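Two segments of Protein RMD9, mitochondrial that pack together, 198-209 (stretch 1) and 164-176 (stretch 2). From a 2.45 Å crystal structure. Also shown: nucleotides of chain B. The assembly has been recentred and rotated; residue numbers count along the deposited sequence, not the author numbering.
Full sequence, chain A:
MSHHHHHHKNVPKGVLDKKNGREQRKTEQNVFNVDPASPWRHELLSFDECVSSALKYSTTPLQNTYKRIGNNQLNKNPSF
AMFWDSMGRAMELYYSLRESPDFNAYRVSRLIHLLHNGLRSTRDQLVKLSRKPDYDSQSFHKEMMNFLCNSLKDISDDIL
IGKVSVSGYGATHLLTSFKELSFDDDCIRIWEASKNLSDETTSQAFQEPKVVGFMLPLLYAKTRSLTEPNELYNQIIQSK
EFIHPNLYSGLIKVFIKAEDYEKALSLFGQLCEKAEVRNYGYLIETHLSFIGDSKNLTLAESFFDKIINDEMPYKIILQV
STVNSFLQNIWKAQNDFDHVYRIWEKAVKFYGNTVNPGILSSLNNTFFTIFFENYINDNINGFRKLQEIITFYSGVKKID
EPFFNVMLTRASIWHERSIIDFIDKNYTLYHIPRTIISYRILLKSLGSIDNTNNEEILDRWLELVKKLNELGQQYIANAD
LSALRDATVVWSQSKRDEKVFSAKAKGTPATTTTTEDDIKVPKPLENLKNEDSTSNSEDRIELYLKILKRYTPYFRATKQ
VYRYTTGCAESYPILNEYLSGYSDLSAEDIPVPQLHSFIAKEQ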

# COMPACT_ATOMS: atom_id res chain seq x y z
N SER A 198 10.94 -8.56 34.78
CA SER A 198 10.75 -9.15 36.11
C SER A 198 9.81 -10.35 36.05
O SER A 198 10.11 -11.42 36.59
CB SER A 198 10.21 -8.09 37.07
OG SER A 198 9.93 -8.67 38.33
N ASP A 199 8.66 -10.19 35.40
CA ASP A 199 7.70 -11.27 35.25
C ASP A 199 8.29 -12.31 34.30
O ASP A 199 8.27 -12.14 33.08
CB ASP A 199 6.37 -10.74 34.73
CG ASP A 199 5.24 -11.75 34.85
OD1 ASP A 199 5.51 -12.91 35.24
OD2 ASP A 199 4.09 -11.39 34.55
N GLU A 200 8.83 -13.39 34.87
CA GLU A 200 9.48 -14.41 34.06
C GLU A 200 8.51 -15.08 33.10
O GLU A 200 8.91 -15.56 32.04
CB GLU A 200 10.15 -15.44 34.96
CG GLU A 200 11.05 -16.42 34.23
CD GLU A 200 11.69 -17.42 35.17
OE1 GLU A 200 11.28 -17.48 36.35
OE2 GLU A 200 12.60 -18.15 34.73
N THR A 201 7.22 -15.12 33.47
CA THR A 201 6.23 -15.78 32.63
C THR A 201 6.11 -15.11 31.27
O THR A 201 6.16 -15.77 30.23
CB THR A 201 4.88 -15.80 33.35
OG1 THR A 201 5.04 -16.38 34.65
CG2 THR A 201 3.87 -16.62 32.56
N THR A 202 5.95 -13.78 31.25
CA THR A 202 5.90 -13.07 29.98
C THR A 202 7.24 -13.11 29.27
O THR A 202 7.28 -13.12 28.03
CB THR A 202 5.47 -11.62 30.18
OG1 THR A 202 6.63 -10.80 30.38
CG2 THR A 202 4.57 -11.50 31.39
N SER A 203 8.34 -13.12 30.02
CA SER A 203 9.66 -13.23 29.41
C SER A 203 9.82 -14.58 28.71
O SER A 203 10.43 -14.66 27.64
CB SER A 203 10.74 -13.03 30.46
OG SER A 203 12.02 -12.93 29.85
N GLN A 204 9.27 -15.64 29.30
CA GLN A 204 9.30 -16.95 28.66
C GLN A 204 8.38 -17.01 27.46
O GLN A 204 8.66 -17.75 26.51
CB GLN A 204 8.93 -18.03 29.67
CG GLN A 204 9.95 -18.24 30.76
CD GLN A 204 9.38 -19.00 31.94
OE1 GLN A 204 8.17 -19.20 32.04
NE2 GLN A 204 10.25 -19.42 32.85
N ALA A 205 7.28 -16.26 27.48
CA ALA A 205 6.35 -16.27 26.35
C ALA A 205 7.01 -15.71 25.10
O ALA A 205 6.78 -16.21 23.99
CB ALA A 205 5.09 -15.50 26.70
N PHE A 206 7.82 -14.66 25.25
CA PHE A 206 8.52 -14.07 24.11
C PHE A 206 9.63 -14.96 23.57
O PHE A 206 10.18 -14.64 22.51
CB PHE A 206 9.09 -12.71 24.49
CG PHE A 206 8.11 -11.57 24.38
CD1 PHE A 206 7.22 -11.30 25.41
CD2 PHE A 206 8.09 -10.77 23.25
CE1 PHE A 206 6.32 -10.26 25.31
CE2 PHE A 206 7.19 -9.72 23.14
CZ PHE A 206 6.30 -9.46 24.17
N GLN A 207 9.98 -16.04 24.26
CA GLN A 207 10.99 -16.98 23.80
C GLN A 207 10.39 -18.27 23.27
O GLN A 207 11.14 -19.19 22.91
CB GLN A 207 11.98 -17.28 24.93
CG GLN A 207 12.72 -16.06 25.43
CD GLN A 207 13.54 -15.39 24.34
OE1 GLN A 207 14.11 -16.06 23.48
NE2 GLN A 207 13.61 -14.07 24.38
N GLU A 208 9.07 -18.36 23.20
CA GLU A 208 8.41 -19.55 22.68
C GLU A 208 8.73 -19.72 21.19
O GLU A 208 9.02 -18.74 20.49
CB GLU A 208 6.90 -19.46 22.89
CG GLU A 208 6.48 -19.53 24.35
CD GLU A 208 4.98 -19.42 24.53
OE1 GLU A 208 4.55 -19.03 25.64
OE2 GLU A 208 4.24 -19.72 23.57
N PRO A 209 8.69 -20.96 20.68
CA PRO A 209 9.10 -21.20 19.29
C PRO A 209 8.35 -20.37 18.26
O PRO A 209 8.96 -19.93 17.27
CB PRO A 209 8.83 -22.70 19.11
CG PRO A 209 8.98 -23.27 20.47
CD PRO A 209 8.46 -22.22 21.42
P A B 3 -1.22 -21.85 16.46
OP1 A B 3 -0.94 -21.85 15.00
OP2 A B 3 -0.18 -21.38 17.40
O5' A B 3 -2.52 -20.98 16.70
C5' A B 3 -3.70 -21.20 15.94
C4' A B 3 -4.86 -20.42 16.51
O4' A B 3 -5.13 -20.88 17.86
C3' A B 3 -4.64 -18.93 16.66
O3' A B 3 -4.87 -18.23 15.45
C2' A B 3 -5.61 -18.55 17.78
O2' A B 3 -6.94 -18.43 17.27
C1' A B 3 -5.55 -19.80 18.66
N9 A B 3 -4.59 -19.65 19.78
C8 A B 3 -3.26 -19.97 19.79
N7 A B 3 -2.67 -19.73 20.93
C5 A B 3 -3.68 -19.21 21.72
C6 A B 3 -3.70 -18.75 23.05
N6 A B 3 -2.63 -18.74 23.85
N1 A B 3 -4.87 -18.29 23.54
C2 A B 3 -5.95 -18.30 22.75
N3 A B 3 -6.06 -18.71 21.48
C4 A B 3 -4.87 -19.15 21.03
P A B 4 -4.15 -16.82 15.15
OP1 A B 4 -3.27 -16.48 16.30
OP2 A B 4 -5.20 -15.87 14.73
O5' A B 4 -3.25 -17.10 13.86
C5' A B 4 -2.19 -18.05 13.89
C4' A B 4 -1.99 -18.69 12.54
O4' A B 4 -3.07 -19.61 12.27
C3' A B 4 -2.00 -17.75 11.34
O3' A B 4 -0.75 -17.09 11.14
C2' A B 4 -2.39 -18.67 10.20
O2' A B 4 -1.29 -19.45 9.77
C1' A B 4 -3.40 -19.59 10.89
N9 A B 4 -4.77 -19.07 10.75
C8 A B 4 -5.56 -18.50 11.72
N7 A B 4 -6.74 -18.12 11.28
C5 A B 4 -6.72 -18.45 9.94
C6 A B 4 -7.66 -18.30 8.91
N6 A B 4 -8.87 -17.76 9.08
N1 A B 4 -7.33 -18.74 7.67
C2 A B 4 -6.12 -19.28 7.49
N3 A B 4 -5.14 -19.48 8.38
C4 A B 4 -5.51 -19.03 9.59
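Stretch 2 (164-176) VSVSGYGATHLLT

Stretch 2 enters as an extended segment and turns into a helix. Val-164 to Ser-167 have phi between -146° and -97° and psi between 152° and 178°; from Gly-168 onward phi and psi settle near -67° and -37°, and the helix continues past Thr-176. Its first turn is fixed by Ala-171 N to Ser-167 O at 2.8 Å and Thr-172 N to Gly-168 O at 3.1 Å, while Ser-167 caps it through a weak bond from Tyr-169 N to Ser-167 OG (3.3 Å). Stretch 1 has its own helix from Glu-200, capped by Asp-199 and leading into a type I turn from Ala-205 to Glu-208.

The register shows that the two stretches advance in the same sense where they meet: the CA atoms of Thr-202 and Val-166 lie 5.7 Å apart, those of Ala-205 and Gly-168 4.4 Å. The extended segment thus runs beside the stretch 1 helix. No hydrogen bond crosses the contact, which buries 410 Å² in total and rests on packing.

Phe-206 covers the most surface, with 88 Å² under stretch 2. Its CA-to-CB bond points sideways, but with chi1 at -84° and chi2 at 83° the ring comes nearer the partner. Ala-171 CB sits over one face, 3.8 Å from the Phe-206 ring centroid and 8° off the normal, a CH-pi contact. Val-166 CG1 approaches Phe-206 CE1 obliquely at 3.5 Å, and Leu-175 CD1 lies 4.1 Å from Phe-206 CE2. The ring therefore touches both the extended segment and the helix.

Val-166, next with 48 Å² covered, also contributes its backbone: Val-166 O is 3.9 Å from Thr-202 CA and 3.7 Å from Ala-205 CB. Just before it, Ser-165 OG approaches Thr-202 CG2 to 3.2 Å, and Ser-165 CB lies 4.0 Å from Asp-199 OD2.

Gly-168, with 45 Å² covered, marks the closest backbone approach in the register. Ala-205 CB points toward stretch 2 and reaches Gly-168 N at 3.4 Å and Ser-167 C at 3.6 Å, while Glu-208 OE2 lies 3.7 Å from Gly-168 CA. An ideal CB on Gly-168 would point toward stretch 1 and fall 2.2 Å from Glu-208 OE2, a clash, so the fit uses the absence of a side chain here.

Tyr-169 instead directs its CA-to-CB bond away from stretch 1, and A3 of chain B lies over one face of its ring. One helical turn later, His-173 NE2 donates to OP1 of A4 of chain B at 2.7 Å.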

# COMPACT_ATOMS: atom_id res chain seq x y z
N VAL A 164 0.78 -5.25 32.63
CA VAL A 164 -0.04 -6.34 32.14
C VAL A 164 0.87 -7.44 31.61
O VAL A 164 2.01 -7.19 31.20
CB VAL A 164 -1.03 -5.88 31.05
CG1 VAL A 164 -2.06 -4.92 31.64
CG2 VAL A 164 -0.28 -5.21 29.91
N SER A 165 0.36 -8.66 31.63
CA SER A 165 1.07 -9.82 31.12
C SER A 165 0.54 -10.21 29.74
O SER A 165 -0.57 -9.83 29.35
CB SER A 165 0.95 -11.01 32.08
OG SER A 165 1.48 -12.19 31.50
N VAL A 166 1.34 -10.98 29.01
CA VAL A 166 0.96 -11.43 27.68
C VAL A 166 1.54 -12.82 27.46
O VAL A 166 2.55 -13.20 28.05
CB VAL A 166 1.44 -10.44 26.59
CG1 VAL A 166 2.94 -10.56 26.35
CG2 VAL A 166 0.64 -10.62 25.31
N SER A 167 0.86 -13.59 26.61
CA SER A 167 1.27 -14.94 26.26
C SER A 167 2.05 -14.92 24.95
O SER A 167 2.23 -13.88 24.32
CB SER A 167 0.06 -15.86 26.17
OG SER A 167 -0.73 -15.55 25.03
N GLY A 168 2.52 -16.10 24.53
CA GLY A 168 3.19 -16.20 23.25
C GLY A 168 2.26 -15.94 22.08
O GLY A 168 2.70 -15.45 21.03
N TYR A 169 0.98 -16.26 22.24
CA TYR A 169 -0.01 -15.93 21.22
C TYR A 169 -0.18 -14.42 21.10
O TYR A 169 -0.22 -13.88 19.98
CB TYR A 169 -1.32 -16.64 21.55
CG TYR A 169 -2.61 -15.99 21.09
CD1 TYR A 169 -3.04 -16.10 19.77
CD2 TYR A 169 -3.41 -15.30 21.99
CE1 TYR A 169 -4.23 -15.52 19.36
CE2 TYR A 169 -4.60 -14.72 21.59
CZ TYR A 169 -5.00 -14.83 20.28
OH TYR A 169 -6.19 -14.24 19.88
N GLY A 170 -0.27 -13.72 22.23
CA GLY A 170 -0.34 -12.27 22.18
C GLY A 170 0.96 -11.61 21.77
O GLY A 170 0.94 -10.54 21.15
N ALA A 171 2.09 -12.23 22.09
CA ALA A 171 3.38 -11.66 21.71
C ALA A 171 3.57 -11.67 20.20
O ALA A 171 4.13 -10.72 19.64
CB ALA A 171 4.52 -12.43 22.40
N THR A 172 3.10 -12.72 19.53
CA THR A 172 3.26 -12.80 18.08
C THR A 172 2.41 -11.76 17.36
O THR A 172 2.87 -11.14 16.39
CB THR A 172 2.91 -14.20 17.57
OG1 THR A 172 1.61 -14.57 18.03
CG2 THR A 172 3.93 -15.22 18.05
N HIS A 173 1.17 -11.57 17.80
CA HIS A 173 0.33 -10.56 17.16
C HIS A 173 0.85 -9.15 17.42
O HIS A 173 0.68 -8.27 16.57
CB HIS A 173 -1.12 -10.69 17.63
CG HIS A 173 -1.84 -11.88 17.07
ND1 HIS A 173 -2.33 -11.91 15.78
CD2 HIS A 173 -2.16 -13.07 17.62
CE1 HIS A 173 -2.91 -13.07 15.56
NE2 HIS A 173 -2.82 -13.80 16.66
N LEU A 174 1.49 -8.92 18.57
CA LEU A 174 2.04 -7.60 18.86
C LEU A 174 3.20 -7.29 17.92
O LEU A 174 3.24 -6.22 17.30
CB LEU A 174 2.50 -7.53 20.31
CG LEU A 174 2.99 -6.16 20.80
CD1 LEU A 174 1.82 -5.23 21.07
CD2 LEU A 174 3.87 -6.30 22.04
N LEU A 175 4.15 -8.22 17.80
CA LEU A 175 5.32 -8.04 16.95
C LEU A 175 4.97 -8.09 15.47
O LEU A 175 5.57 -7.36 14.68
CB LEU A 175 6.37 -9.10 17.29
CG LEU A 175 6.82 -9.07 18.75
CD1 LEU A 175 7.52 -10.36 19.14
CD2 LEU A 175 7.70 -7.87 18.99
N THR A 176 4.02 -8.94 15.07
CA THR A 176 3.58 -8.95 13.68
C THR A 176 2.93 -7.63 13.30
O THR A 176 3.14 -7.12 12.19
CB THR A 176 2.62 -10.11 13.42
OG1 THR A 176 3.21 -11.34 13.87
CG2 THR A 176 2.32 -10.20 11.93